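Annexin A8 (Homo sapiens, PDB 1W3W) binds phospholipid in a calcium-dependent manner and acts as an anticoagulant, indirectly inhibiting the thromboplastin-specific complex of the blood coagulation cascade. Local coordinates at residues A[252-264]-A[287-299]. Sequence-based numbering, arbitrary orientation.
Sequences QNLHSYFAERLYY and DLNLIKCHFKKMY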
loop_
_atom_site.group_PDB
_atom_site.type_symbol
_atom_site.label_atom_id
_atom_site.label_comp_id
_atom_site.label_asym_id
_atom_site.label_seq_id
_atom_site.Cartn_x
_atom_site.Cartn_y
_atom_site.Cartn_z
ATOM N N GLN A 252 2.378 8.090 12.897
ATOM C CA GLN A 252 2.427 7.528 14.244
ATOM C C GLN A 252 3.000 6.104 14.271
ATOM O O GLN A 252 3.891 5.799 15.051
ATOM C CB GLN A 252 1.021 7.521 14.844
ATOM C CG GLN A 252 0.513 8.920 15.089
ATOM C CD GLN A 252 -0.941 8.971 15.498
ATOM O OE1 GLN A 252 -1.350 9.908 16.185
ATOM N NE2 GLN A 252 -1.725 7.987 15.075
ATOM N N ASN A 253 2.487 5.239 13.406
ATOM C CA ASN A 253 2.998 3.879 13.291
ATOM C C ASN A 253 2.519 3.266 11.994
ATOM O O ASN A 253 1.364 2.907 11.851
ATOM C CB ASN A 253 2.565 3.011 14.486
ATOM C CG ASN A 253 3.370 1.713 14.594
ATOM O OD1 ASN A 253 3.500 0.960 13.629
ATOM N ND2 ASN A 253 3.915 1.449 15.783
ATOM N N LEU A 254 3.440 3.143 11.052
ATOM C CA LEU A 254 3.152 2.596 9.737
ATOM C C LEU A 254 2.660 1.142 9.770
ATOM O O LEU A 254 1.758 0.768 9.034
ATOM C CB LEU A 254 4.424 2.690 8.916
ATOM C CG LEU A 254 4.338 2.472 7.426
ATOM C CD1 LEU A 254 3.299 3.397 6.800
ATOM C CD2 LEU A 254 5.734 2.702 6.856
ATOM N N HIS A 255 3.266 0.329 10.620
ATOM C CA HIS A 255 2.938 -1.091 10.695
ATOM C C HIS A 255 1.515 -1.285 11.201
ATOM O O HIS A 255 0.774 -2.129 10.709
ATOM C CB HIS A 255 3.934 -1.823 11.611
ATOM C CG HIS A 255 5.361 -1.450 11.362
ATOM N ND1 HIS A 255 5.971 -1.632 10.140
ATOM C CD2 HIS A 255 6.287 -0.871 12.163
ATOM C CE1 HIS A 255 7.219 -1.200 10.204
ATOM N NE2 HIS A 255 7.435 -0.734 11.423
ATOM N N SER A 256 1.140 -0.484 12.185
ATOM C CA SER A 256 -0.220 -0.459 12.709
ATOM C C SER A 256 -1.239 0.017 11.651
ATOM O O SER A 256 -2.380 -0.477 11.609
ATOM C CB SER A 256 -0.257 0.427 13.960
ATOM O OG SER A 256 -1.576 0.721 14.347
ATOM N N TYR A 257 -0.827 0.948 10.787
ATOM C CA TYR A 257 -1.683 1.410 9.692
ATOM C C TYR A 257 -2.048 0.244 8.764
ATOM O O TYR A 257 -3.215 0.055 8.394
ATOM C CB TYR A 257 -1.015 2.542 8.876
ATOM C CG TYR A 257 -1.733 2.782 7.561
ATOM C CD1 TYR A 257 -2.996 3.336 7.531
ATOM C CD2 TYR A 257 -1.159 2.406 6.346
ATOM C CE1 TYR A 257 -3.676 3.500 6.339
ATOM C CE2 TYR A 257 -1.829 2.577 5.159
ATOM C CZ TYR A 257 -3.072 3.133 5.155
ATOM O OH TYR A 257 -3.730 3.311 3.963
ATOM N N PHE A 258 -1.041 -0.524 8.371
ATOM C CA PHE A 258 -1.263 -1.641 7.457
ATOM C C PHE A 258 -2.119 -2.722 8.084
ATOM O O PHE A 258 -2.934 -3.317 7.389
ATOM C CB PHE A 258 0.058 -2.213 6.926
ATOM C CG PHE A 258 0.731 -1.316 5.933
ATOM C CD1 PHE A 258 1.963 -0.776 6.190
ATOM C CD2 PHE A 258 0.099 -0.990 4.738
ATOM C CE1 PHE A 258 2.576 0.079 5.267
ATOM C CE2 PHE A 258 0.698 -0.146 3.831
ATOM C CZ PHE A 258 1.946 0.391 4.101
ATOM N N ALA A 259 -1.947 -2.975 9.381
ATOM C CA ALA A 259 -2.793 -3.945 10.084
ATOM C C ALA A 259 -4.251 -3.523 9.980
ATOM O O ALA A 259 -5.120 -4.346 9.744
ATOM C CB ALA A 259 -2.399 -4.068 11.554
ATOM N N GLU A 260 -4.510 -2.230 10.172
ATOM C CA GLU A 260 -5.869 -1.689 10.185
ATOM C C GLU A 260 -6.490 -1.711 8.795
ATOM O O GLU A 260 -7.686 -1.950 8.633
ATOM C CB GLU A 260 -5.848 -0.257 10.737
ATOM C CG GLU A 260 -7.216 0.387 10.879
ATOM C CD GLU A 260 -7.115 1.817 11.378
ATOM O OE1 GLU A 260 -6.756 2.029 12.549
ATOM O OE2 GLU A 260 -7.376 2.725 10.583
ATOM N N ARG A 261 -5.661 -1.483 7.791
ATOM C CA ARG A 261 -6.087 -1.561 6.417
ATOM C C ARG A 261 -6.552 -2.974 6.074
ATOM O O ARG A 261 -7.584 -3.166 5.436
ATOM C CB ARG A 261 -4.931 -1.151 5.525
ATOM C CG ARG A 261 -5.335 -0.757 4.206
ATOM C CD ARG A 261 -6.100 0.558 4.140
ATOM N NE ARG A 261 -6.242 0.829 2.733
ATOM C CZ ARG A 261 -7.351 1.220 2.128
ATOM N NH1 ARG A 261 -8.464 1.494 2.808
ATOM N NH2 ARG A 261 -7.317 1.387 0.829
ATOM N N LEU A 262 -5.790 -3.959 6.518
ATOM C CA LEU A 262 -6.119 -5.354 6.275
ATOM C C LEU A 262 -7.397 -5.752 7.016
ATOM O O LEU A 262 -8.253 -6.416 6.447
ATOM C CB LEU A 262 -4.949 -6.241 6.684
ATOM C CG LEU A 262 -3.704 -6.140 5.800
ATOM C CD1 LEU A 262 -2.566 -6.914 6.421
ATOM C CD2 LEU A 262 -4.019 -6.668 4.417
ATOM N N TYR A 263 -7.521 -5.326 8.269
ATOM C CA TYR A 263 -8.724 -5.571 9.074
ATOM C C TYR A 263 -9.989 -5.054 8.405
ATOM O O TYR A 263 -10.997 -5.763 8.333
ATOM C CB TYR A 263 -8.574 -4.924 10.453
ATOM C CG TYR A 263 -9.767 -5.109 11.377
ATOM C CD1 TYR A 263 -10.002 -6.331 12.009
ATOM C CD2 TYR A 263 -10.658 -4.055 11.616
ATOM C CE1 TYR A 263 -11.096 -6.500 12.855
ATOM C CE2 TYR A 263 -11.753 -4.215 12.469
ATOM C CZ TYR A 263 -11.959 -5.445 13.080
ATOM O OH TYR A 263 -13.031 -5.609 13.914
ATOM N N TYR A 264 -9.949 -3.824 7.902
ATOM C CA TYR A 264 -11.140 -3.242 7.307
ATOM C C TYR A 264 -11.412 -3.739 5.892
ATOM O O TYR A 264 -12.538 -3.670 5.432
ATOM C CB TYR A 264 -11.125 -1.716 7.397
ATOM C CG TYR A 264 -11.490 -1.226 8.791
ATOM C CD1 TYR A 264 -10.538 -0.631 9.618
ATOM C CD2 TYR A 264 -12.782 -1.397 9.298
ATOM C CE1 TYR A 264 -10.866 -0.189 10.907
ATOM C CE2 TYR A 264 -13.116 -0.967 10.587
ATOM C CZ TYR A 264 -12.148 -0.360 11.383
ATOM O OH TYR A 264 -12.459 0.066 12.658
ATOM N N ASP A 287 7.684 -5.701 6.229
ATOM C CA ASP A 287 7.248 -5.708 7.624
ATOM C C ASP A 287 5.998 -6.534 7.899
ATOM O O ASP A 287 5.277 -6.274 8.868
ATOM C CB ASP A 287 7.046 -4.268 8.110
ATOM C CG ASP A 287 5.969 -3.537 7.344
ATOM O OD1 ASP A 287 5.506 -4.021 6.279
ATOM O OD2 ASP A 287 5.526 -2.443 7.742
ATOM N N LEU A 288 5.772 -7.569 7.102
ATOM C CA LEU A 288 4.595 -8.398 7.298
ATOM C C LEU A 288 4.638 -9.073 8.678
ATOM O O LEU A 288 3.606 -9.235 9.317
ATOM C CB LEU A 288 4.443 -9.418 6.155
ATOM C CG LEU A 288 3.134 -10.216 6.124
ATOM C CD1 LEU A 288 1.936 -9.342 5.909
ATOM C CD2 LEU A 288 3.208 -11.279 5.045
ATOM N N ASN A 289 5.828 -9.426 9.153
ATOM C CA ASN A 289 5.971 -9.974 10.522
ATOM C C ASN A 289 5.455 -9.003 11.625
ATOM O O ASN A 289 4.745 -9.410 12.545
ATOM C CB ASN A 289 7.428 -10.385 10.780
ATOM C CG ASN A 289 8.412 -9.191 10.710
ATOM O OD1 ASN A 289 8.321 -8.329 9.827
ATOM N ND2 ASN A 289 9.352 -9.147 11.658
ATOM N N LEU A 290 5.778 -7.718 11.498
ATOM C CA LEU A 290 5.312 -6.701 12.436
ATOM C C LEU A 290 3.814 -6.411 12.270
ATOM O O LEU A 290 3.122 -6.161 13.237
ATOM C CB LEU A 290 6.134 -5.411 12.289
ATOM C CG LEU A 290 7.615 -5.499 12.676
ATOM C CD1 LEU A 290 8.381 -4.299 12.166
ATOM C CD2 LEU A 290 7.808 -5.597 14.204
ATOM N N ILE A 291 3.319 -6.470 11.041
ATOM C CA ILE A 291 1.911 -6.306 10.765
ATOM C C ILE A 291 1.123 -7.424 11.481
ATOM O O ILE A 291 0.109 -7.159 12.124
ATOM C CB ILE A 291 1.654 -6.297 9.237
ATOM C CG1 ILE A 291 2.253 -5.020 8.611
ATOM C CG2 ILE A 291 0.148 -6.366 8.949
ATOM C CD1 ILE A 291 2.293 -4.996 7.070
ATOM N N LYS A 292 1.623 -8.653 11.408
ATOM C CA LYS A 292 0.964 -9.795 12.041
ATOM C C LYS A 292 0.882 -9.598 13.549
ATOM O O LYS A 292 -0.147 -9.852 14.152
ATOM C CB LYS A 292 1.707 -11.087 11.718
ATOM C CG LYS A 292 1.393 -11.633 10.310
ATOM C CD LYS A 292 2.518 -12.543 9.786
ATOM C CE LYS A 292 2.517 -13.884 10.476
ATOM N NZ LYS A 292 3.611 -14.770 10.000
ATOM N N CYS A 293 1.976 -9.128 14.140
ATOM C CA CYS A 293 2.040 -8.873 15.571
ATOM C C CYS A 293 1.060 -7.779 16.008
ATOM O O CYS A 293 0.320 -7.929 17.007
ATOM C CB CYS A 293 3.459 -8.495 15.946
ATOM S SG CYS A 293 3.667 -8.156 17.694
ATOM N N HIS A 294 1.053 -6.682 15.252
ATOM C CA HIS A 294 0.170 -5.553 15.519
ATOM C C HIS A 294 -1.296 -5.931 15.353
ATOM O O HIS A 294 -2.135 -5.497 16.140
ATOM C CB HIS A 294 0.517 -4.347 14.632
ATOM C CG HIS A 294 1.618 -3.498 15.189
ATOM N ND1 HIS A 294 2.949 -3.732 14.919
ATOM C CD2 HIS A 294 1.587 -2.441 16.037
ATOM C CE1 HIS A 294 3.690 -2.842 15.555
ATOM N NE2 HIS A 294 2.888 -2.049 16.241
ATOM N N PHE A 295 -1.603 -6.742 14.346
ATOM C CA PHE A 295 -2.971 -7.206 14.117
ATOM C C PHE A 295 -3.517 -7.945 15.347
ATOM O O PHE A 295 -4.646 -7.710 15.775
ATOM C CB PHE A 295 -3.012 -8.148 12.915
ATOM C CG PHE A 295 -4.367 -8.334 12.340
ATOM C CD1 PHE A 295 -4.783 -7.568 11.266
ATOM C CD2 PHE A 295 -5.239 -9.278 12.871
ATOM C CE1 PHE A 295 -6.033 -7.738 10.730
ATOM C CE2 PHE A 295 -6.486 -9.446 12.348
ATOM C CZ PHE A 295 -6.887 -8.672 11.266
ATOM N N LYS A 296 -2.702 -8.854 15.873
ATOM C CA LYS A 296 -3.020 -9.638 17.071
ATOM C C LYS A 296 -3.256 -8.751 18.278
ATOM O O LYS A 296 -4.220 -8.950 19.017
ATOM C CB LYS A 296 -1.867 -10.592 17.413
ATOM C CG LYS A 296 -2.144 -12.028 17.126
ATOM C CD LYS A 296 -1.018 -12.910 17.666
ATOM C CE LYS A 296 -1.532 -13.845 18.732
ATOM N NZ LYS A 296 -0.611 -14.969 18.918
ATOM N N LYS A 297 -2.359 -7.794 18.480
ATOM C CA LYS A 297 -2.436 -6.895 19.630
ATOM C C LYS A 297 -3.686 -6.035 19.575
ATOM O O LYS A 297 -4.353 -5.853 20.590
ATOM C CB LYS A 297 -1.212 -5.981 19.717
ATOM C CG LYS A 297 0.086 -6.665 20.150
ATOM C CD LYS A 297 0.922 -5.741 21.079
ATOM C CE LYS A 297 2.135 -6.447 21.700
ATOM N NZ LYS A 297 2.455 -7.774 21.092
ATOM N N MET A 298 -4.023 -5.534 18.385
ATOM C CA MET A 298 -5.106 -4.572 18.228
ATOM C C MET A 298 -6.477 -5.240 18.240
ATOM O O MET A 298 -7.423 -4.682 18.778
ATOM C CB MET A 298 -4.943 -3.762 16.931
ATOM C CG MET A 298 -3.644 -2.946 16.852
ATOM S SD MET A 298 -3.223 -2.484 15.119
ATOM C CE MET A 298 -4.596 -1.386 14.857
ATOM N N TYR A 299 -6.579 -6.436 17.670
ATOM C CA TYR A 299 -7.875 -7.063 17.419
ATOM C C TYR A 299 -8.145 -8.357 18.203
ATOM O O TYR A 299 -9.245 -8.894 18.116
ATOM C CB TYR A 299 -8.033 -7.314 15.916
ATOM C CG TYR A 299 -7.915 -6.038 15.112
ATOM C CD1 TYR A 299 -6.934 -5.887 14.129
ATOM C CD2 TYR A 299 -8.772 -4.966 15.353
ATOM C CE1 TYR A 299 -6.818 -4.700 13.419
ATOM C CE2 TYR A 299 -8.669 -3.799 14.648
ATOM C CZ TYR A 299 -7.691 -3.666 13.684
ATOM O OH TYR A 299 -7.601 -2.480 12.989
HETATM O O HOH W 1 -8.540 -0.504 14.036
#
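Tyr263 and Tyr299 lie flat on each other, their ring centroids 3.8 Å apart and their planes only 7° from parallel, in a face-to-face stack. Met298 CB covers the other face of Tyr299, while Phe295 brings CZ to the edge of the Tyr263 ring. The phenol oxygen of Tyr299 reaches past the stack to the Glu260 backbone, OH lying 3.4 Å from Glu260 CA; the Glu260 carboxylate itself is salt-bridged to Lys249. Replacing Tyr299 by an alanine would probably leave Tyr263 without its stacking partner and open a gap beside Glu260.

At the other end of the interface, His255 ND1 donates to Asp287 OD2 over 2.6 Å. The oxygen sits in the imidazole plane and accepts with its anti lone pair, although the carboxylate is turned 68° from the ring; Asp287 OD1 is salt-bridged to Arg283. Leu290 CD1 sits over one face of the same imidazole in a CH-pi contact, 3.8 Å from the centroid. His294 is held differently: its ND1 bonds back to Leu290 O, leaving CD2 against Ser256 CB.

Between these ends the knobs interlock. Ala259 drops among Ile291, His294, Phe295 and Met298, and Ile291 answers among His255, Phe258, Ala259 and Leu262. With CG1 anti to its carbonyl carbon and the chain extended beyond it, Ile291 sends CD1 to Phe258 CB, 3.6 Å away, while CG2 meets Leu262 CD1. Helices 254-264 and 288-299 cross at -67°, their axes 8.3 Å apart, a knobs-into-holes packing within the all-helical fourth annexin repeat, whose calcium site includes Met266, just beyond Tyr264.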